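Local coordinates for TraI domain-containing protein (Salmonella typhi, PDB 2IPQ) that is of unknown function but, represented here by its C-terminal domain, is probably related to TraI nickase/helicases of conjugal DNA transfer, at residues A[12-17]-A[22-27]; A[46-51]-A[70-75]; A[74-77]-A[81-84]. All blocks are in the same frame, centred on the assembly; numbering follows the deposited sequence.

Contact 1: A[12-17]-A[22-27]; sequences WSWLRD and GDIPVN
W14 and L15 meet I24 from a helical turn whose shortest backbone bond, R16 N to W12 O, measures 2.8 Å; D17 N to S13 O continues the same ladder. The chain then leaves the helix through a Schellman motif. G22, with positive phi, is its C-prime residue, and D23 N reaches back to G18 O. I24 also shares a backbone hydrogen bond with G18, so the departing loop is tied to the helix at the very residue whose side chain folds back on the preceding turn. CG1 of I24 stands anti to the carbonyl carbon (chi1 -71°), and the nearly extended chi2 of 156° carries CD1 onward to the helix. I24 CD1 lies 3.4 Å from W14 O and 3.6 Å from L15 O, against two successive carbonyls, and at the same time sits over one face of the six-membered ring of W14. There it makes a CH-pi contact, 4.0 Å from the ring centroid and 9° off the normal. CG1 follows behind, 4.1 Å from W14 CZ2. From the L15 side chain, which crosses at about a right angle, CD2 lies 4.2 Å from I24 CD1. Three further elements meet here: I24 also packs on V33 of strand 33-36, W14 meets F51 edge-to-face and touches V47 and L50 of helix 46-54, and L15 leans on I118 of helix 115-118.

Contact 2: A[46-51]-A[70-75]; sequences GVFFLF and EQVQAA
Q73 lies across the ring of F48, and its CB, CG, CD and OE1 each come near one ring carbon, F48 CE2. CB sits over one face in a CH-pi contact, 4.0 Å from the ring centroid and 25° off the normal. CG, anti to the backbone N, passes 4.0 Å from F48 CE2. CD follows at 3.9 Å from that CE2, its amide plane turned 32° from the ring. OE1 of Q73 still lies 4.1 Å from F48 CE2 and is hydrogen-bonded to K69 NZ; NE2 bonds to Y111 OH on strand 105-114. V47 CG1 covers the opposite face of F48, so the phenyl is sandwiched between its own helix and the next. The two helices cross, the axes of segments 46-51 and 70-75 approaching to 10.0 Å with their N-to-C directions 112° apart, within a domain whose family belongs to the helix-turn-helix clan. One residue before Q73, V72 divides its two methyls between aromatic partners: CG1 lies 3.8 Å from F48 CD1 and also near F51 CD2, while CG2 meets F51 CE2 at 4.0 Å. F11 of helix 4-20 touches V72, and its ring meets that of F48.

Contact 3: A[74-77]-A[81-84]; sequences AAFE and KHRV
The turn that leaves helix 68-77 is bridged by a water between F76, at the end of the helix, and K81 and H82 in the loop that follows. Three groups grip this water: it donates to F76 O (2.9 Å), accepts from K81 N (2.7 Å), and bonds H82 ND1 at 2.7 Å. It also rests over one face of the F76 ring, away from its centre. The imidazole is brought back against the helix by chi1 of H82, 57°, which sets CG between the backbone N and carbonyl carbon. CE1 then comes edge-on to the next carbonyl, 3.5 Å from E77 O near the ring plane, and 4.0 Å from E77 CG. The rings of F76 and H82 meet obliquely, centroids 5.8 Å apart and planes at 43°; K81 CB lies obliquely near F76 CE1, and H82 ND1 near F76 CE2. E77 carries its carboxylate past the imidazole to a salt bridge from OE2 to R89 NE and a hydrogen bond with Y111 OH. Y111, on strand 105-114, meets both F76 and H82 edge-to-face, R83 pairs its backbone with L112 of that strand, and helix 4-20 lends F11 and W12 to the F76 ring.

How the contacts relate
Along the chain contact 1 closes before contact 2 opens, and contact 3 begins where contact 2 ends, on A74 and A75 of helix 68-77. The centres of contacts 1 and 2 lie about 14 Å apart. Contacts 1 and 3 have centres about 16 Å apart, contacts 2 and 3 about 11 Å. All three touch one another, largely through aromatic side chains: W14 CH2 reaches the backbone N of F51 at 3.6 Å, W12 CE3 reaches F76 CE1 at 3.9 Å, and F48 CZ reaches F76 CD2 at 4.0 Å. Helices 4-20, 46-54 and 68-77 pack against one another; loop 22-27 reaches V33 of strand 33-36, while helix 68-77 meets Y111 of strand 105-114, consistent with one compact C-terminal TraI-like domain.

Contact 1: A[12-17]-A[22-27]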
ATOM      1  N   TRP A  12      -3.911  -9.311  -4.618  1.00 48.39           N
ATOM      2  CA  TRP A  12      -3.843  -8.158  -5.510  1.00 47.35           C
ATOM      3  C   TRP A  12      -5.266  -7.761  -5.961  1.00 49.12           C
ATOM      4  O   TRP A  12      -5.615  -6.569  -6.051  1.00 47.85           O
ATOM      5  CB  TRP A  12      -2.969  -8.516  -6.713  1.00 49.55           C
ATOM      6  CG  TRP A  12      -3.059  -7.530  -7.821  1.00 51.68           C
ATOM      7  CD1 TRP A  12      -3.631  -7.721  -9.037  1.00 52.48           C
ATOM      8  CD2 TRP A  12      -2.548  -6.188  -7.817  1.00 50.42           C
ATOM      9  NE1 TRP A  12      -3.512  -6.583  -9.796  1.00 54.13           N
ATOM     10  CE2 TRP A  12      -2.857  -5.625  -9.065  1.00 52.08           C
ATOM     11  CE3 TRP A  12      -1.871  -5.408  -6.868  1.00 55.71           C
ATOM     12  CZ2 TRP A  12      -2.508  -4.315  -9.403  1.00 52.79           C
ATOM     13  CZ3 TRP A  12      -1.520  -4.109  -7.197  1.00 56.57           C
ATOM     14  CH2 TRP A  12      -1.841  -3.574  -8.457  1.00 55.96           C
ATOM     15  N   SER A  13      -6.085  -8.774  -6.238  1.00 44.28           N
ATOM     16  CA  SER A  13      -7.493  -8.574  -6.522  1.00 46.36           C
ATOM     17  C   SER A  13      -8.225  -7.859  -5.377  1.00 46.09           C
ATOM     18  O   SER A  13      -9.030  -6.953  -5.605  1.00 45.94           O
ATOM     19  CB  SER A  13      -8.152  -9.931  -6.809  1.00 43.84           C
ATOM     20  OG  SER A  13      -9.551  -9.776  -6.888  1.00 60.02           O
ATOM     21  N   TRP A  14      -7.945  -8.268  -4.139  1.00 47.75           N
ATOM     22  CA  TRP A  14      -8.528  -7.629  -2.954  1.00 48.10           C
ATOM     23  C   TRP A  14      -8.084  -6.168  -2.798  1.00 48.66           C
ATOM     24  O   TRP A  14      -8.895  -5.277  -2.518  1.00 50.20           O
ATOM     25  CB  TRP A  14      -8.179  -8.447  -1.697  1.00 48.57           C
ATOM     26  CG  TRP A  14      -8.393  -7.715  -0.365  1.00 46.49           C
ATOM     27  CD1 TRP A  14      -9.530  -7.699   0.398  1.00 49.85           C
ATOM     28  CD2 TRP A  14      -7.431  -6.911   0.329  1.00 50.03           C
ATOM     29  NE1 TRP A  14      -9.336  -6.925   1.526  1.00 52.83           N
ATOM     30  CE2 TRP A  14      -8.053  -6.434   1.507  1.00 53.99           C
ATOM     31  CE3 TRP A  14      -6.096  -6.550   0.070  1.00 50.43           C
ATOM     32  CZ2 TRP A  14      -7.386  -5.613   2.429  1.00 50.92           C
ATOM     33  CZ3 TRP A  14      -5.440  -5.733   0.980  1.00 52.19           C
ATOM     34  CH2 TRP A  14      -6.090  -5.276   2.153  1.00 50.05           C
ATOM     35  N   LEU A  15      -6.791  -5.922  -2.956  1.00 49.67           N
ATOM     36  CA  LEU A  15      -6.219  -4.572  -2.781  1.00 50.34           C
ATOM     37  C   LEU A  15      -6.734  -3.646  -3.880  1.00 49.72           C
ATOM     38  O   LEU A  15      -7.188  -2.519  -3.635  1.00 51.50           O
ATOM     39  CB  LEU A  15      -4.683  -4.636  -2.918  1.00 53.88           C
ATOM     40  CG  LEU A  15      -3.760  -3.477  -2.488  1.00 53.62           C
ATOM     41  CD1 LEU A  15      -3.222  -2.733  -3.654  1.00 60.13           C
ATOM     42  CD2 LEU A  15      -4.352  -2.530  -1.424  1.00 55.23           C
ATOM     43  N   ARG A  16      -6.638  -4.121  -5.102  1.00 48.42           N
ATOM     44  CA  ARG A  16      -6.941  -3.297  -6.256  1.00 51.52           C
ATOM     45  C   ARG A  16      -8.441  -2.969  -6.343  1.00 51.06           C
ATOM     46  O   ARG A  16      -8.831  -1.803  -6.497  1.00 49.30           O
ATOM     47  CB  ARG A  16      -6.456  -3.995  -7.511  1.00 47.21           C
ATOM     48  CG  ARG A  16      -6.375  -3.127  -8.710  1.00 54.98           C
ATOM     49  CD  ARG A  16      -7.314  -3.635  -9.755  1.00 64.39           C
ATOM     50  NE  ARG A  16      -6.875  -4.863 -10.418  1.00 68.01           N
ATOM     51  CZ  ARG A  16      -7.595  -5.987 -10.476  1.00 70.12           C
ATOM     52  NH1 ARG A  16      -7.131  -7.072 -11.110  1.00 63.90           N
ATOM     53  NH2 ARG A  16      -8.782  -6.033  -9.895  1.00 64.41           N
ATOM     54  N   ASP A  17      -9.279  -3.994  -6.233  1.00 49.97           N
ATOM     55  CA  ASP A  17     -10.713  -3.775  -6.289  1.00 51.15           C
ATOM     56  C   ASP A  17     -11.227  -3.096  -5.020  1.00 50.80           C
ATOM     57  O   ASP A  17     -12.242  -2.424  -5.039  1.00 51.03           O
ATOM     58  CB  ASP A  17     -11.455  -5.089  -6.589  1.00 51.18           C
ATOM     59  CG  ASP A  17     -11.097  -5.680  -7.980  1.00 53.26           C
ATOM     60  OD1 ASP A  17     -10.377  -5.019  -8.761  1.00 55.99           O
ATOM     61  OD2 ASP A  17     -11.537  -6.808  -8.308  1.00 60.19           O
ATOM     62  N   GLY A  22     -13.443   2.067  -3.110  1.00 53.60           N
ATOM     63  CA  GLY A  22     -13.385   2.864  -1.878  1.00 54.40           C
ATOM     64  C   GLY A  22     -13.713   2.024  -0.659  1.00 54.85           C
ATOM     65  O   GLY A  22     -14.352   2.495   0.253  1.00 56.80           O
ATOM     66  N   ASP A  23     -13.265   0.774  -0.654  1.00 56.62           N
ATOM     67  CA  ASP A  23     -13.622  -0.197   0.375  1.00 57.41           C
ATOM     68  C   ASP A  23     -12.474  -0.404   1.389  1.00 57.89           C
ATOM     69  O   ASP A  23     -12.682  -0.954   2.464  1.00 57.92           O
ATOM     70  CB  ASP A  23     -13.933  -1.527  -0.305  1.00 58.59           C
ATOM     71  CG  ASP A  23     -14.987  -2.341   0.430  1.00 64.97           C
ATOM     72  OD1 ASP A  23     -15.964  -1.746   0.978  1.00 66.63           O
ATOM     73  OD2 ASP A  23     -14.833  -3.589   0.445  1.00 67.34           O
ATOM     74  N   ILE A  24     -11.266   0.028   1.030  1.00 55.47           N
ATOM     75  CA  ILE A  24     -10.096  -0.045   1.921  1.00 54.48           C
ATOM     76  C   ILE A  24      -9.743   1.404   2.293  1.00 52.97           C
ATOM     77  O   ILE A  24      -9.579   2.221   1.399  1.00 53.71           O
ATOM     78  CB  ILE A  24      -8.903  -0.728   1.169  1.00 52.62           C
ATOM     79  CG1 ILE A  24      -9.160  -2.224   0.958  1.00 51.78           C
ATOM     80  CG2 ILE A  24      -7.561  -0.546   1.878  1.00 56.69           C
ATOM     81  CD1 ILE A  24      -8.356  -2.796  -0.226  1.00 50.73           C
ATOM     82  N   PRO A  25      -9.654   1.731   3.606  1.00 52.79           N
ATOM     83  CA  PRO A  25      -9.280   3.092   4.031  1.00 52.17           C
ATOM     84  C   PRO A  25      -7.937   3.611   3.484  1.00 52.22           C
ATOM     85  O   PRO A  25      -6.942   2.900   3.447  1.00 47.88           O
ATOM     86  CB  PRO A  25      -9.221   2.983   5.554  1.00 52.82           C
ATOM     87  CG  PRO A  25     -10.232   1.859   5.863  1.00 55.65           C
ATOM     88  CD  PRO A  25      -9.918   0.857   4.765  1.00 51.58           C
ATOM     89  N   VAL A  26      -7.920   4.871   3.074  1.00 53.48           N
ATOM     90  CA  VAL A  26      -6.767   5.414   2.368  1.00 54.87           C
ATOM     91  C   VAL A  26      -6.642   6.851   2.938  1.00 54.87           C
ATOM     92  O   VAL A  26      -7.658   7.472   3.216  1.00 51.76           O
ATOM     93  CB  VAL A  26      -7.067   5.331   0.817  1.00 57.24           C
ATOM     94  CG1 VAL A  26      -8.212   6.278   0.417  1.00 55.73           C
ATOM     95  CG2 VAL A  26      -5.856   5.544  -0.017  1.00 58.72           C
ATOM     96  N   ASN A  27      -5.421   7.367   3.141  1.00 52.92           N
ATOM     97  CA  ASN A  27      -5.207   8.808   3.277  1.00 49.76           C
ATOM     98  C   ASN A  27      -5.658   9.351   4.604  1.00 51.50           C
ATOM     99  O   ASN A  27      -6.057  10.519   4.730  1.00 53.76           O
ATOM    100  CB  ASN A  27      -5.903   9.565   2.149  1.00 47.49           C
ATOM    101  CG  ASN A  27      -5.185   9.433   0.846  1.00 50.09           C
ATOM    102  OD1 ASN A  27      -4.098   8.838   0.775  1.00 44.20           O
ATOM    103  ND2 ASN A  27      -5.783   9.971  -0.212  1.00 46.36           N
TER

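Contact 2: A[46-51]-A[70-75]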
ATOM      1  N   GLY A  46       1.465  -3.830   7.728  1.00 49.34           N
ATOM      2  CA  GLY A  46       0.063  -3.423   7.904  1.00 45.94           C
ATOM      3  C   GLY A  46      -0.898  -3.863   6.793  1.00 47.83           C
ATOM      4  O   GLY A  46      -1.986  -4.349   7.072  1.00 48.65           O
ATOM      5  N   VAL A  47      -0.522  -3.711   5.528  1.00 47.40           N
ATOM      6  CA  VAL A  47      -1.472  -4.003   4.453  1.00 47.85           C
ATOM      7  C   VAL A  47      -1.750  -5.514   4.326  1.00 48.59           C
ATOM      8  O   VAL A  47      -2.824  -5.931   3.919  1.00 48.30           O
ATOM      9  CB  VAL A  47      -0.984  -3.487   3.095  1.00 50.63           C
ATOM     10  CG1 VAL A  47       0.266  -4.255   2.675  1.00 50.83           C
ATOM     11  CG2 VAL A  47      -2.074  -3.732   2.028  1.00 47.76           C
ATOM     12  N   PHE A  48      -0.776  -6.340   4.687  1.00 48.76           N
ATOM     13  CA  PHE A  48      -0.950  -7.784   4.645  1.00 46.89           C
ATOM     14  C   PHE A  48      -1.767  -8.275   5.831  1.00 48.10           C
ATOM     15  O   PHE A  48      -2.594  -9.167   5.698  1.00 49.47           O
ATOM     16  CB  PHE A  48       0.403  -8.465   4.602  1.00 45.65           C
ATOM     17  CG  PHE A  48       1.174  -8.183   3.337  1.00 48.87           C
ATOM     18  CD1 PHE A  48       0.643  -8.521   2.097  1.00 43.81           C
ATOM     19  CD2 PHE A  48       2.428  -7.594   3.394  1.00 45.82           C
ATOM     20  CE1 PHE A  48       1.347  -8.266   0.923  1.00 54.53           C
ATOM     21  CE2 PHE A  48       3.142  -7.326   2.243  1.00 53.42           C
ATOM     22  CZ  PHE A  48       2.609  -7.660   0.991  1.00 52.42           C
ATOM     23  N   PHE A  49      -1.540  -7.688   6.997  1.00 48.99           N
ATOM     24  CA  PHE A  49      -2.356  -7.995   8.167  1.00 48.62           C
ATOM     25  C   PHE A  49      -3.821  -7.629   7.927  1.00 48.89           C
ATOM     26  O   PHE A  49      -4.723  -8.331   8.375  1.00 46.23           O
ATOM     27  CB  PHE A  49      -1.837  -7.232   9.383  1.00 49.55           C
ATOM     28  CG  PHE A  49      -0.601  -7.816   9.978  1.00 49.50           C
ATOM     29  CD1 PHE A  49      -0.350  -9.173   9.893  1.00 52.55           C
ATOM     30  CD2 PHE A  49       0.312  -7.006  10.637  1.00 58.16           C
ATOM     31  CE1 PHE A  49       0.794  -9.725  10.446  1.00 54.63           C
ATOM     32  CE2 PHE A  49       1.470  -7.554  11.203  1.00 56.79           C
ATOM     33  CZ  PHE A  49       1.705  -8.915  11.098  1.00 55.48           C
ATOM     34  N   LEU A  50      -4.047  -6.518   7.224  1.00 47.99           N
ATOM     35  CA  LEU A  50      -5.401  -6.103   6.882  1.00 49.48           C
ATOM     36  C   LEU A  50      -6.088  -7.066   5.897  1.00 48.25           C
ATOM     37  O   LEU A  50      -7.252  -7.371   6.070  1.00 51.07           O
ATOM     38  CB  LEU A  50      -5.387  -4.670   6.340  1.00 46.98           C
ATOM     39  CG  LEU A  50      -6.741  -4.043   5.998  1.00 54.15           C
ATOM     40  CD1 LEU A  50      -7.747  -3.987   7.202  1.00 49.59           C
ATOM     41  CD2 LEU A  50      -6.575  -2.653   5.321  1.00 54.00           C
ATOM     42  N   PHE A  51      -5.362  -7.530   4.878  1.00 48.85           N
ATOM     43  CA  PHE A  51      -5.802  -8.634   3.997  1.00 48.15           C
ATOM     44  C   PHE A  51      -6.195  -9.839   4.820  1.00 48.34           C
ATOM     45  O   PHE A  51      -7.313 -10.336   4.722  1.00 47.56           O
ATOM     46  CB  PHE A  51      -4.671  -9.052   3.028  1.00 48.33           C
ATOM     47  CG  PHE A  51      -4.978 -10.304   2.218  1.00 46.94           C
ATOM     48  CD1 PHE A  51      -5.822 -10.251   1.109  1.00 41.21           C
ATOM     49  CD2 PHE A  51      -4.434 -11.536   2.579  1.00 48.42           C
ATOM     50  CE1 PHE A  51      -6.105 -11.398   0.368  1.00 42.43           C
ATOM     51  CE2 PHE A  51      -4.716 -12.707   1.840  1.00 42.54           C
ATOM     52  CZ  PHE A  51      -5.549 -12.629   0.734  1.00 42.62           C
ATOM     53  N   GLU A  70       4.265 -13.836   5.587  1.00 52.57           N
ATOM     54  CA  GLU A  70       5.386 -14.171   4.728  1.00 53.38           C
ATOM     55  C   GLU A  70       4.912 -14.739   3.373  1.00 51.17           C
ATOM     56  O   GLU A  70       5.420 -14.333   2.330  1.00 49.20           O
ATOM     57  CB  GLU A  70       6.325 -15.158   5.453  1.00 53.78           C
ATOM     58  CG  GLU A  70       7.845 -14.945   5.220  1.00 58.32           C
ATOM     59  CD  GLU A  70       8.730 -16.108   5.764  1.00 58.53           C
ATOM     60  OE1 GLU A  70       9.602 -15.861   6.639  1.00 63.90           O
ATOM     61  OE2 GLU A  70       8.562 -17.268   5.318  1.00 63.57           O
ATOM     62  N   GLN A  71       3.946 -15.675   3.404  1.00 50.84           N
ATOM     63  CA  GLN A  71       3.344 -16.297   2.196  1.00 49.03           C
ATOM     64  C   GLN A  71       2.736 -15.272   1.237  1.00 47.45           C
ATOM     65  O   GLN A  71       3.124 -15.180   0.081  1.00 47.53           O
ATOM     66  CB  GLN A  71       2.242 -17.274   2.589  1.00 47.59           C
ATOM     67  CG  GLN A  71       2.510 -18.723   2.224  1.00 58.52           C
ATOM     68  CD  GLN A  71       3.026 -19.523   3.409  1.00 67.20           C
ATOM     69  OE1 GLN A  71       2.809 -20.733   3.499  1.00 68.34           O
ATOM     70  NE2 GLN A  71       3.717 -18.845   4.332  1.00 69.18           N
ATOM     71  N   VAL A  72       1.777 -14.503   1.733  1.00 46.78           N
ATOM     72  CA  VAL A  72       1.126 -13.476   0.928  1.00 48.79           C
ATOM     73  C   VAL A  72       2.108 -12.462   0.337  1.00 47.72           C
ATOM     74  O   VAL A  72       2.028 -12.159  -0.847  1.00 47.96           O
ATOM     75  CB  VAL A  72       0.057 -12.703   1.735  1.00 48.98           C
ATOM     76  CG1 VAL A  72      -0.757 -11.833   0.800  1.00 51.51           C
ATOM     77  CG2 VAL A  72      -0.850 -13.676   2.441  1.00 48.31           C
ATOM     78  N   GLN A  73       3.019 -11.945   1.158  1.00 44.68           N
ATOM     79  CA  GLN A  73       4.055 -11.035   0.673  1.00 45.99           C
ATOM     80  C   GLN A  73       4.936 -11.616  -0.439  1.00 46.16           C
ATOM     81  O   GLN A  73       5.132 -10.979  -1.482  1.00 45.42           O
ATOM     82  CB  GLN A  73       4.926 -10.545   1.822  1.00 44.88           C
ATOM     83  CG  GLN A  73       6.150  -9.756   1.372  1.00 49.05           C
ATOM     84  CD  GLN A  73       6.699  -8.904   2.498  1.00 56.39           C
ATOM     85  OE1 GLN A  73       6.488  -9.215   3.667  1.00 60.21           O
ATOM     86  NE2 GLN A  73       7.393  -7.821   2.156  1.00 55.27           N
ATOM     87  N   ALA A  74       5.462 -12.823  -0.224  1.00 44.91           N
ATOM     88  CA  ALA A  74       6.166 -13.520  -1.275  1.00 46.49           C
ATOM     89  C   ALA A  74       5.292 -13.684  -2.535  1.00 47.26           C
ATOM     90  O   ALA A  74       5.754 -13.477  -3.679  1.00 47.21           O
ATOM     91  CB  ALA A  74       6.679 -14.901  -0.780  1.00 45.67           C
ATOM     92  N   ALA A  75       4.038 -14.073  -2.338  1.00 44.58           N
ATOM     93  CA  ALA A  75       3.177 -14.296  -3.490  1.00 44.44           C
ATOM     94  C   ALA A  75       2.944 -12.943  -4.173  1.00 43.79           C
ATOM     95  O   ALA A  75       2.999 -12.823  -5.397  1.00 46.71           O
ATOM     96  CB  ALA A  75       1.877 -14.960  -3.088  1.00 39.46           C
TER

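Contact 3: A[74-77]-A[81-84]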
ATOM      1  N   ALA A  74       5.462 -12.823  -0.224  1.00 44.91           N
ATOM      2  CA  ALA A  74       6.166 -13.520  -1.275  1.00 46.49           C
ATOM      3  C   ALA A  74       5.292 -13.684  -2.535  1.00 47.26           C
ATOM      4  O   ALA A  74       5.754 -13.477  -3.679  1.00 47.21           O
ATOM      5  CB  ALA A  74       6.679 -14.901  -0.780  1.00 45.67           C
ATOM      6  N   ALA A  75       4.038 -14.073  -2.338  1.00 44.58           N
ATOM      7  CA  ALA A  75       3.177 -14.296  -3.490  1.00 44.44           C
ATOM      8  C   ALA A  75       2.944 -12.943  -4.173  1.00 43.79           C
ATOM      9  O   ALA A  75       2.999 -12.823  -5.397  1.00 46.71           O
ATOM     10  CB  ALA A  75       1.877 -14.960  -3.088  1.00 39.46           C
ATOM     11  N   PHE A  76       2.698 -11.917  -3.390  1.00 44.03           N
ATOM     12  CA  PHE A  76       2.508 -10.588  -3.977  1.00 45.10           C
ATOM     13  C   PHE A  76       3.721 -10.132  -4.796  1.00 46.04           C
ATOM     14  O   PHE A  76       3.561  -9.651  -5.906  1.00 43.96           O
ATOM     15  CB  PHE A  76       2.233  -9.549  -2.909  1.00 43.72           C
ATOM     16  CG  PHE A  76       2.232  -8.138  -3.438  1.00 45.21           C
ATOM     17  CD1 PHE A  76       1.309  -7.751  -4.413  1.00 44.91           C
ATOM     18  CD2 PHE A  76       3.158  -7.207  -2.973  1.00 46.88           C
ATOM     19  CE1 PHE A  76       1.302  -6.449  -4.909  1.00 45.89           C
ATOM     20  CE2 PHE A  76       3.171  -5.891  -3.472  1.00 43.63           C
ATOM     21  CZ  PHE A  76       2.235  -5.521  -4.433  1.00 45.19           C
ATOM     22  N   GLU A  77       4.925 -10.259  -4.245  1.00 46.54           N
ATOM     23  CA  GLU A  77       6.107  -9.728  -4.937  1.00 51.58           C
ATOM     24  C   GLU A  77       6.385 -10.405  -6.261  1.00 51.62           C
ATOM     25  O   GLU A  77       6.943  -9.790  -7.178  1.00 52.81           O
ATOM     26  CB  GLU A  77       7.350  -9.811  -4.064  1.00 51.71           C
ATOM     27  CG  GLU A  77       7.441  -8.712  -2.994  1.00 53.23           C
ATOM     28  CD  GLU A  77       8.814  -8.693  -2.337  1.00 59.48           C
ATOM     29  OE1 GLU A  77       9.644  -9.572  -2.691  1.00 65.20           O
ATOM     30  OE2 GLU A  77       9.067  -7.817  -1.486  1.00 59.19           O
ATOM     31  N   LYS A  81       4.004  -5.934  -9.424  1.00 46.55           N
ATOM     32  CA  LYS A  81       3.202  -4.720  -9.603  1.00 45.79           C
ATOM     33  C   LYS A  81       3.850  -3.517  -8.920  1.00 46.14           C
ATOM     34  O   LYS A  81       3.569  -2.353  -9.271  1.00 48.28           O
ATOM     35  CB  LYS A  81       1.782  -4.919  -9.052  1.00 45.49           C
ATOM     36  CG  LYS A  81       1.107  -6.219  -9.457  1.00 39.40           C
ATOM     37  CD  LYS A  81       0.811  -6.222 -10.943  1.00 44.48           C
ATOM     38  CE  LYS A  81      -0.537  -6.802 -11.209  1.00 42.69           C
ATOM     39  NZ  LYS A  81      -0.620  -7.257 -12.605  1.00 51.16           N
ATOM     40  N   HIS A  82       4.706  -3.796  -7.939  1.00 44.60           N
ATOM     41  CA  HIS A  82       5.298  -2.744  -7.120  1.00 42.63           C
ATOM     42  C   HIS A  82       6.416  -2.047  -7.896  1.00 44.97           C
ATOM     43  O   HIS A  82       7.046  -2.626  -8.800  1.00 38.67           O
ATOM     44  CB  HIS A  82       5.790  -3.283  -5.769  1.00 42.84           C
ATOM     45  CG  HIS A  82       6.795  -4.395  -5.871  1.00 42.20           C
ATOM     46  ND1 HIS A  82       6.466  -5.669  -6.291  1.00 44.05           N
ATOM     47  CD2 HIS A  82       8.121  -4.423  -5.596  1.00 42.69           C
ATOM     48  CE1 HIS A  82       7.550  -6.429  -6.279  1.00 50.15           C
ATOM     49  NE2 HIS A  82       8.568  -5.695  -5.865  1.00 47.73           N
ATOM     50  N   ARG A  83       6.669  -0.792  -7.552  1.00 43.65           N
ATOM     51  CA  ARG A  83       7.812  -0.115  -8.134  1.00 43.75           C
ATOM     52  C   ARG A  83       9.144  -0.693  -7.602  1.00 43.49           C
ATOM     53  O   ARG A  83       9.329  -0.914  -6.405  1.00 44.43           O
ATOM     54  CB  ARG A  83       7.683   1.382  -7.896  1.00 41.78           C
ATOM     55  CG  ARG A  83       8.890   2.202  -8.234  1.00 44.35           C
ATOM     56  CD  ARG A  83       8.765   3.635  -7.659  1.00 48.33           C
ATOM     57  NE  ARG A  83       9.613   4.576  -8.404  1.00 49.95           N
ATOM     58  CZ  ARG A  83      10.139   5.688  -7.889  1.00 50.26           C
ATOM     59  NH1 ARG A  83       9.919   6.010  -6.630  1.00 50.38           N
ATOM     60  NH2 ARG A  83      10.900   6.478  -8.635  1.00 55.40           N
ATOM     61  N   VAL A  84      10.072  -0.947  -8.506  1.00 43.11           N
ATOM     62  CA  VAL A  84      11.420  -1.302  -8.119  1.00 42.13           C
ATOM     63  C   VAL A  84      12.320  -0.338  -8.850  1.00 43.21           C
ATOM     64  O   VAL A  84      12.393  -0.319 -10.081  1.00 41.76           O
ATOM     65  CB  VAL A  84      11.800  -2.766  -8.502  1.00 41.66           C
ATOM     66  CG1 VAL A  84      13.283  -3.034  -8.188  1.00 40.76           C
ATOM     67  CG2 VAL A  84      10.924  -3.773  -7.775  1.00 42.34           C
TER
HETATM   68  O   HOH W   1       4.218  -6.996  -6.927  1.00 33.04           O